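Fatty acid biosynthesis transcriptional regulator (Streptococcus pneumoniae, PDB 6JBX) probably acts as a DNA-binding MarR-family transcription factor that represses the fatty acid synthesis pathway, with acyl-ACP as co-repressor. Local coordinates at residues A[9-12]-A[13-17]; A[129-132]-A[133-136]; A[135-138]-A[139-143]; A[143-146]-A[147-151]. All blocks are in the same frame, centred on the assembly; numbering follows the deposited sequence.

Contact 1: A[9-12]-A[13-17]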
# COMPACT_ATOMS: atom_id res chain seq x y z
N MET A 9 -6.97 1.13 -22.07
CA MET A 9 -7.06 2.39 -21.33
C MET A 9 -5.82 3.24 -21.64
O MET A 9 -4.71 2.73 -21.79
CB MET A 9 -7.07 2.12 -19.82
CG MET A 9 -8.42 2.13 -19.18
SD MET A 9 -8.33 1.70 -17.41
CE MET A 9 -7.23 2.99 -16.86
N ASP A 10 -6.01 4.54 -21.68
CA ASP A 10 -4.90 5.49 -21.79
C ASP A 10 -3.89 5.26 -20.65
O ASP A 10 -4.28 5.07 -19.48
CB ASP A 10 -5.45 6.92 -21.72
CG ASP A 10 -6.24 7.38 -22.94
OD1 ASP A 10 -6.16 6.69 -23.98
OD2 ASP A 10 -6.90 8.44 -22.85
N TYR A 11 -2.62 5.28 -20.96
CA TYR A 11 -1.59 5.13 -19.92
C TYR A 11 -1.73 6.19 -18.81
O TYR A 11 -1.59 5.89 -17.65
CB TYR A 11 -0.16 5.17 -20.45
CG TYR A 11 0.84 5.12 -19.32
CD1 TYR A 11 1.10 3.94 -18.64
CD2 TYR A 11 1.46 6.28 -18.85
CE1 TYR A 11 1.97 3.88 -17.56
CE2 TYR A 11 2.31 6.24 -17.75
CZ TYR A 11 2.59 5.04 -17.11
OH TYR A 11 3.44 4.98 -16.04
N GLN A 12 -2.05 7.41 -19.17
CA GLN A 12 -2.24 8.51 -18.21
C GLN A 12 -3.31 8.14 -17.17
O GLN A 12 -3.18 8.46 -15.95
CB GLN A 12 -2.60 9.80 -18.97
CG GLN A 12 -1.65 10.10 -20.16
CD GLN A 12 -2.10 9.73 -21.58
OE1 GLN A 12 -2.06 8.54 -22.01
NE2 GLN A 12 -2.47 10.77 -22.34
N ARG A 13 -4.37 7.45 -17.61
CA ARG A 13 -5.45 7.14 -16.70
C ARG A 13 -5.02 5.96 -15.85
O ARG A 13 -5.26 5.98 -14.65
CB ARG A 13 -6.74 6.84 -17.47
CG ARG A 13 -7.92 6.44 -16.59
CD ARG A 13 -9.24 6.55 -17.32
NE ARG A 13 -9.62 7.96 -17.37
CZ ARG A 13 -10.82 8.41 -17.74
NH1 ARG A 13 -11.78 7.56 -18.05
NH2 ARG A 13 -11.04 9.71 -17.77
N ILE A 14 -4.34 4.99 -16.43
CA ILE A 14 -3.78 3.87 -15.70
C ILE A 14 -2.87 4.40 -14.58
O ILE A 14 -2.96 3.99 -13.43
CB ILE A 14 -3.02 2.91 -16.64
CG1 ILE A 14 -3.96 2.24 -17.65
CG2 ILE A 14 -2.29 1.87 -15.85
CD1 ILE A 14 -3.28 1.27 -18.59
N ASN A 15 -1.96 5.31 -14.92
CA ASN A 15 -0.97 5.80 -14.00
C ASN A 15 -1.64 6.56 -12.85
O ASN A 15 -1.36 6.30 -11.72
CB ASN A 15 0.05 6.69 -14.70
CG ASN A 15 1.08 7.22 -13.74
OD1 ASN A 15 1.85 6.48 -13.16
ND2 ASN A 15 1.03 8.52 -13.55
N GLU A 16 -2.59 7.39 -13.19
CA GLU A 16 -3.38 8.09 -12.26
C GLU A 16 -4.10 7.13 -11.29
O GLU A 16 -4.08 7.36 -10.09
CB GLU A 16 -4.41 8.94 -12.98
CG GLU A 16 -5.30 9.70 -12.06
CD GLU A 16 -6.39 10.51 -12.74
OE1 GLU A 16 -6.36 10.63 -14.02
OE2 GLU A 16 -7.28 11.01 -11.99
N TYR A 17 -4.71 6.06 -11.79
CA TYR A 17 -5.44 5.18 -10.91
C TYR A 17 -4.45 4.42 -10.00
O TYR A 17 -4.67 4.32 -8.76
CB TYR A 17 -6.34 4.23 -11.70
CG TYR A 17 -7.55 4.88 -12.32
CD1 TYR A 17 -7.90 6.18 -12.03
CD2 TYR A 17 -8.37 4.18 -13.20
CE1 TYR A 17 -9.01 6.78 -12.61
CE2 TYR A 17 -9.52 4.73 -13.74
CZ TYR A 17 -9.84 6.03 -13.44
OH TYR A 17 -10.92 6.58 -14.03
O HOH W 1 2.65 3.73 -12.93
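R13, the first residue of 13-17, meets M9 at the N-terminus of helix 11-34, the opening helix of this winged-helix MarR-family protein. D10 occupies the N-cap position, but the first turn is held by its carbonyl: R13 N gives D10 O a weak, bent bond, whereas I14 N reaches the same oxygen almost straight, at 170°. The arginine and M9 side chains run roughly perpendicular, with M9 CE 3.5 Å from R13 CG. I14 receives the same methyl on its CG1 branch, M9 CE to I14 CG1 being 3.4 Å, a tight carbon contact; I14 also touches bound tridecane. At N15 the backbone N bonds to Y11 O, and CB sits over one face of the Y11 ring, 4.2 Å from its centroid. N15 CG, anti to the backbone N (chi1 179°), carries the amide alongside the ring, their planes 19° apart. One water spans the Y11-N15 pair, donating to N15 OD1 at 2.9 Å and lying at a weak 3.4 Å from Y11 OH. E16 N continues the ladder to Q12 O. Y17, whose ring stacks with Y145 of the second subunit, is approached obliquely by M9 CE, 4.0 Å from Y17 CD2.

Contact 2: A[129-132]-A[133-136]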
# COMPACT_ATOMS: atom_id res chain seq x y z
N MET A 129 -19.15 -6.99 -13.69
CA MET A 129 -18.50 -8.02 -14.44
C MET A 129 -19.40 -9.26 -14.47
O MET A 129 -20.01 -9.59 -13.48
CB MET A 129 -17.18 -8.43 -13.81
CG MET A 129 -16.02 -7.41 -13.96
SD MET A 129 -14.58 -8.09 -13.11
CE MET A 129 -13.49 -6.67 -13.10
N SER A 130 -19.34 -9.99 -15.58
CA SER A 130 -20.00 -11.28 -15.74
C SER A 130 -19.12 -12.34 -15.09
O SER A 130 -17.93 -12.08 -14.77
CB SER A 130 -20.22 -11.58 -17.19
OG SER A 130 -18.96 -11.82 -17.81
N GLU A 131 -19.67 -13.53 -14.94
CA GLU A 131 -18.95 -14.65 -14.31
C GLU A 131 -17.75 -15.07 -15.18
O GLU A 131 -16.77 -15.57 -14.67
CB GLU A 131 -19.88 -15.85 -14.04
CG GLU A 131 -20.92 -15.65 -12.92
CD GLU A 131 -20.39 -15.27 -11.54
OE1 GLU A 131 -20.88 -14.23 -10.94
OE2 GLU A 131 -19.49 -15.99 -11.03
N GLU A 132 -17.82 -14.92 -16.49
CA GLU A 132 -16.65 -15.23 -17.29
C GLU A 132 -15.59 -14.11 -17.13
O GLU A 132 -14.41 -14.38 -17.18
CB GLU A 132 -17.00 -15.47 -18.77
CG GLU A 132 -18.02 -14.49 -19.35
CD GLU A 132 -19.51 -14.88 -19.30
OE1 GLU A 132 -19.88 -15.88 -18.60
OE2 GLU A 132 -20.32 -14.14 -19.93
N GLU A 133 -16.01 -12.87 -16.97
CA GLU A 133 -15.03 -11.76 -16.80
C GLU A 133 -14.31 -11.95 -15.45
O GLU A 133 -13.12 -11.89 -15.40
CB GLU A 133 -15.76 -10.42 -16.89
CG GLU A 133 -16.09 -9.97 -18.31
CD GLU A 133 -16.98 -8.73 -18.35
OE1 GLU A 133 -17.93 -8.65 -17.57
OE2 GLU A 133 -16.71 -7.82 -19.17
N ILE A 134 -15.05 -12.28 -14.40
CA ILE A 134 -14.49 -12.63 -13.11
C ILE A 134 -13.49 -13.79 -13.24
O ILE A 134 -12.40 -13.78 -12.63
CB ILE A 134 -15.62 -12.94 -12.11
CG1 ILE A 134 -16.48 -11.71 -11.84
CG2 ILE A 134 -15.07 -13.48 -10.80
CD1 ILE A 134 -17.77 -12.00 -11.12
N ALA A 135 -13.78 -14.78 -14.05
CA ALA A 135 -12.83 -15.88 -14.19
C ALA A 135 -11.56 -15.38 -14.89
O ALA A 135 -10.44 -15.81 -14.58
CB ALA A 135 -13.47 -16.99 -14.98
N VAL A 136 -11.74 -14.52 -15.88
CA VAL A 136 -10.60 -13.98 -16.59
C VAL A 136 -9.77 -13.12 -15.60
O VAL A 136 -8.53 -13.22 -15.55
CB VAL A 136 -11.03 -13.16 -17.81
CG1 VAL A 136 -9.86 -12.38 -18.39
CG2 VAL A 136 -11.67 -14.05 -18.87
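E133 folds its carboxylate back over the start of its own helix and takes the backbone N-H of S130, a residue three positions earlier. The bond from S130 N to E133 OE1 is short and nearly straight, 2.8 Å with an angle of 168° at the hydrogen, and it uses the anti lone pair of OE1, the one turned away from OE2. In return, E133 N donates to S130 OG over 3.2 Å. The serine hydroxyl can do this because its chi1 of 69° sets OG between the backbone N and the carbonyl carbon. A weak bond from S130 OG to E133 OE1, at 3.3 Å, links the two halves, so OE1 takes a firm bond from the serine's backbone and a weak one from its hydroxyl. E133 CG lies anti to its carbonyl carbon (chi1 -79°), which carries the acid toward the N-terminus.

Backbone bonding follows at once: I134 N reaches S130 O at 2.9 Å, and A135 N and V136 N follow to E131 O and E132 O. I134 CG1 packs on M129 CB at 3.9 Å, while E131 runs alongside the isoleucine, pointing the same way. V136 meets V136 of the second subunit. The reciprocal serine and glutamate bonds define a capping box, here at the N-terminus of helix 131-150.

Contact 3: A[135-138]-A[139-143]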
# COMPACT_ATOMS: atom_id res chain seq x y z
N ALA A 135 -13.78 -14.78 -14.05
CA ALA A 135 -12.83 -15.88 -14.19
C ALA A 135 -11.56 -15.38 -14.89
O ALA A 135 -10.44 -15.81 -14.58
CB ALA A 135 -13.47 -16.99 -14.98
N VAL A 136 -11.74 -14.52 -15.88
CA VAL A 136 -10.60 -13.98 -16.59
C VAL A 136 -9.77 -13.12 -15.60
O VAL A 136 -8.53 -13.22 -15.55
CB VAL A 136 -11.03 -13.16 -17.81
CG1 VAL A 136 -9.86 -12.38 -18.39
CG2 VAL A 136 -11.67 -14.05 -18.87
N MET A 137 -10.47 -12.34 -14.79
CA MET A 137 -9.81 -11.46 -13.80
C MET A 137 -8.99 -12.29 -12.82
O MET A 137 -7.89 -11.92 -12.44
CB MET A 137 -10.84 -10.62 -13.03
CG MET A 137 -10.19 -9.50 -12.24
SD MET A 137 -11.19 -8.91 -10.90
CE MET A 137 -11.40 -10.39 -9.90
N GLY A 138 -9.51 -13.44 -12.43
CA GLY A 138 -8.77 -14.37 -11.59
C GLY A 138 -7.47 -14.81 -12.25
O GLY A 138 -6.45 -14.87 -11.59
N LYS A 139 -7.51 -15.08 -13.55
CA LYS A 139 -6.30 -15.52 -14.26
C LYS A 139 -5.34 -14.34 -14.40
O LYS A 139 -4.15 -14.50 -14.29
CB LYS A 139 -6.63 -16.07 -15.66
CG LYS A 139 -7.25 -17.46 -15.70
CD LYS A 139 -7.21 -18.12 -17.09
CE LYS A 139 -5.82 -18.55 -17.51
NZ LYS A 139 -5.40 -19.81 -16.84
N GLY A 140 -5.88 -13.17 -14.68
CA GLY A 140 -5.10 -11.93 -14.78
C GLY A 140 -4.31 -11.67 -13.50
O GLY A 140 -3.12 -11.37 -13.56
N LEU A 141 -4.95 -11.85 -12.34
CA LEU A 141 -4.28 -11.56 -11.08
C LEU A 141 -3.15 -12.56 -10.81
O LEU A 141 -2.06 -12.17 -10.35
CB LEU A 141 -5.29 -11.58 -9.93
CG LEU A 141 -6.24 -10.39 -9.84
CD1 LEU A 141 -7.32 -10.67 -8.81
CD2 LEU A 141 -5.52 -9.09 -9.50
N THR A 142 -3.39 -13.83 -11.06
CA THR A 142 -2.35 -14.84 -10.84
C THR A 142 -1.16 -14.59 -11.77
O THR A 142 -0.03 -14.76 -11.38
CB THR A 142 -2.88 -16.27 -11.03
OG1 THR A 142 -3.27 -16.31 -12.40
CG2 THR A 142 -4.05 -16.59 -10.13
N ASN A 143 -1.43 -14.16 -12.99
CA ASN A 143 -0.36 -13.83 -13.94
C ASN A 143 0.40 -12.57 -13.49
O ASN A 143 1.62 -12.52 -13.55
CB ASN A 143 -0.92 -13.69 -15.37
CG ASN A 143 -1.50 -14.99 -15.93
OD1 ASN A 143 -1.40 -16.05 -15.32
ND2 ASN A 143 -2.10 -14.92 -17.12
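G140 N donates to V136 O at 2.8 Å with an angle of 164°, the shortest of four backbone bonds that carry helix 131-150 across this stretch. L141 N to M137 O follows at 2.9 Å. The flanking bonds are longer, K139 N to A135 O at 3.2 Å and T142 N to G138 O at 3.3 Å, yet all four keep the i to i+4 spacing of an alpha helix. Within 139-143, T142 OG1 adds a bond of 2.8 Å to K139 O. Its chi1 of 63° turns the hydroxyl back onto the preceding turn, where it shares that oxygen with N143 N, both donors arriving from the same face of the carbonyl plane. The methyl, T142 CG2, lies beside the backbone N and comes within 3.3 Å of G138 O.

Side-chain packing is sparse: M137 CE lies 4.2 Å from L141 CD1, and L141 CG rests against M137 O. G138 and G140 are buried and contribute backbone alone. M137 also touches I126 and M129 of its own chain. Across the dimer interface, M137 packs on V136 of the second subunit, while L141 packs on I14 and T142 on Y17 of that subunit's helix 11-34.

Contact 4: A[143-146]-A[147-151]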
# COMPACT_ATOMS: atom_id res chain seq x y z
N ASN A 143 -1.43 -14.16 -12.99
CA ASN A 143 -0.36 -13.83 -13.94
C ASN A 143 0.40 -12.57 -13.49
O ASN A 143 1.62 -12.52 -13.55
CB ASN A 143 -0.92 -13.69 -15.37
CG ASN A 143 -1.50 -14.99 -15.93
OD1 ASN A 143 -1.40 -16.05 -15.32
ND2 ASN A 143 -2.10 -14.92 -17.12
N LEU A 144 -0.32 -11.53 -13.03
CA LEU A 144 0.35 -10.33 -12.57
C LEU A 144 1.19 -10.67 -11.34
O LEU A 144 2.37 -10.24 -11.24
CB LEU A 144 -0.69 -9.24 -12.30
CG LEU A 144 -0.18 -8.00 -11.56
CD1 LEU A 144 0.99 -7.37 -12.28
CD2 LEU A 144 -1.29 -6.96 -11.42
N TYR A 145 0.60 -11.43 -10.42
CA TYR A 145 1.29 -11.90 -9.23
C TYR A 145 2.59 -12.61 -9.60
O TYR A 145 3.64 -12.36 -8.98
CB TYR A 145 0.46 -12.88 -8.42
CG TYR A 145 1.27 -13.58 -7.37
CD1 TYR A 145 1.69 -12.92 -6.23
CD2 TYR A 145 1.64 -14.90 -7.52
CE1 TYR A 145 2.46 -13.55 -5.27
CE2 TYR A 145 2.40 -15.55 -6.57
CZ TYR A 145 2.82 -14.88 -5.44
OH TYR A 145 3.59 -15.51 -4.51
N GLN A 146 2.50 -13.49 -10.59
CA GLN A 146 3.63 -14.35 -10.98
C GLN A 146 4.72 -13.50 -11.64
O GLN A 146 5.88 -13.64 -11.33
CB GLN A 146 3.17 -15.48 -11.90
CG GLN A 146 4.17 -16.62 -11.99
CD GLN A 146 4.55 -17.15 -10.63
OE1 GLN A 146 3.71 -17.66 -9.87
NE2 GLN A 146 5.82 -17.01 -10.29
N PHE A 147 4.33 -12.60 -12.51
CA PHE A 147 5.28 -11.66 -13.09
C PHE A 147 6.05 -10.91 -11.98
O PHE A 147 7.26 -10.74 -12.08
CB PHE A 147 4.53 -10.69 -14.01
CG PHE A 147 5.38 -9.57 -14.56
CD1 PHE A 147 5.49 -8.37 -13.87
CD2 PHE A 147 6.06 -9.70 -15.75
CE1 PHE A 147 6.28 -7.34 -14.35
CE2 PHE A 147 6.84 -8.67 -16.25
CZ PHE A 147 6.94 -7.48 -15.55
N LEU A 148 5.37 -10.42 -10.96
CA LEU A 148 6.07 -9.61 -9.97
C LEU A 148 6.97 -10.49 -9.11
O LEU A 148 8.08 -10.06 -8.73
CB LEU A 148 5.06 -8.81 -9.14
CG LEU A 148 4.29 -7.76 -9.94
CD1 LEU A 148 3.12 -7.25 -9.13
CD2 LEU A 148 5.18 -6.61 -10.38
N GLU A 149 6.52 -11.69 -8.77
CA GLU A 149 7.32 -12.62 -7.98
C GLU A 149 8.68 -12.86 -8.64
O GLU A 149 9.69 -12.90 -7.95
CB GLU A 149 6.62 -13.97 -7.84
CG GLU A 149 5.68 -14.04 -6.65
CD GLU A 149 6.38 -13.95 -5.31
OE1 GLU A 149 6.02 -13.06 -4.52
OE2 GLU A 149 7.26 -14.77 -5.04
N ASP A 150 8.69 -13.01 -9.97
CA ASP A 150 9.91 -13.31 -10.74
C ASP A 150 10.80 -12.07 -10.87
O ASP A 150 11.95 -12.20 -11.20
CB ASP A 150 9.55 -13.89 -12.11
CG ASP A 150 8.74 -15.18 -12.05
OD1 ASP A 150 8.74 -15.87 -10.98
OD2 ASP A 150 8.09 -15.50 -13.08
N LEU A 151 10.29 -10.87 -10.61
CA LEU A 151 11.10 -9.65 -10.60
C LEU A 151 11.84 -9.45 -9.27
O LEU A 151 12.52 -8.45 -9.11
CB LEU A 151 10.20 -8.43 -10.86
CG LEU A 151 9.90 -8.11 -12.32
CD1 LEU A 151 9.39 -6.67 -12.45
CD2 LEU A 151 11.12 -8.32 -13.20
O HOH W 2 4.40 -13.12 -2.50
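E149 passes over one face of the Y145 ring, its CG offset toward the rim near CZ. E149 CG makes a CH-pi contact, 3.6 Å from the centroid of the Y145 ring and 29° off its normal, though the approach is unusually close and its exact distance is doubtful. Ring and carboxylate planes differ by only 21°. Two torsions bring them together: the tyrosine CG is anti to its backbone N, and the glutamate chain bends at chi2 (-66°). A water at the ring edge, in its plane, lies 3.2 Å from Y145 OH and donates to E149 OE1 at 2.6 Å. The same OE1 accepts from N24 of the second subunit and forms a salt bridge with K152, which together fix the acid.

Q146 and D150 make a second pair one residue on. Q146 NE2 bonds to D150 OD1 at 3.2 Å; the acceptor lies in the amide plane, but the amide comes from above the carboxylate plane. On the buried side L144 CD1 meets L148 CD1 at 3.8 Å, their chains crossing at a slant, and L144 touches tridecane. These i to i+4 pairs belong to the final turns of helix 131-150, part of the helical dimer interface characteristic of MarR-family proteins.

Contacts 2, 3 and 4 follow one another along helix 131-150, whereas contact 1 opens helix 11-34. Contact 2 shares A135 and V136 with contact 3, their centres 9 Å apart, and M129 CE packs on M137 SD at 3.9 Å. Contact 3 passes N143 on to contact 4, with centres 12 Å apart. Contact 1 touches none of them within its chain: its centre is 20 to 22 Å from theirs. Across the dimer, contact 1 of one chain packs against contacts 3 and 4 of the other. I14 and L144 belong to the tridecane pocket, and L141 comes within about 4 Å of tridecane, but the nearest DNA atoms are about 16 Å from contact 4.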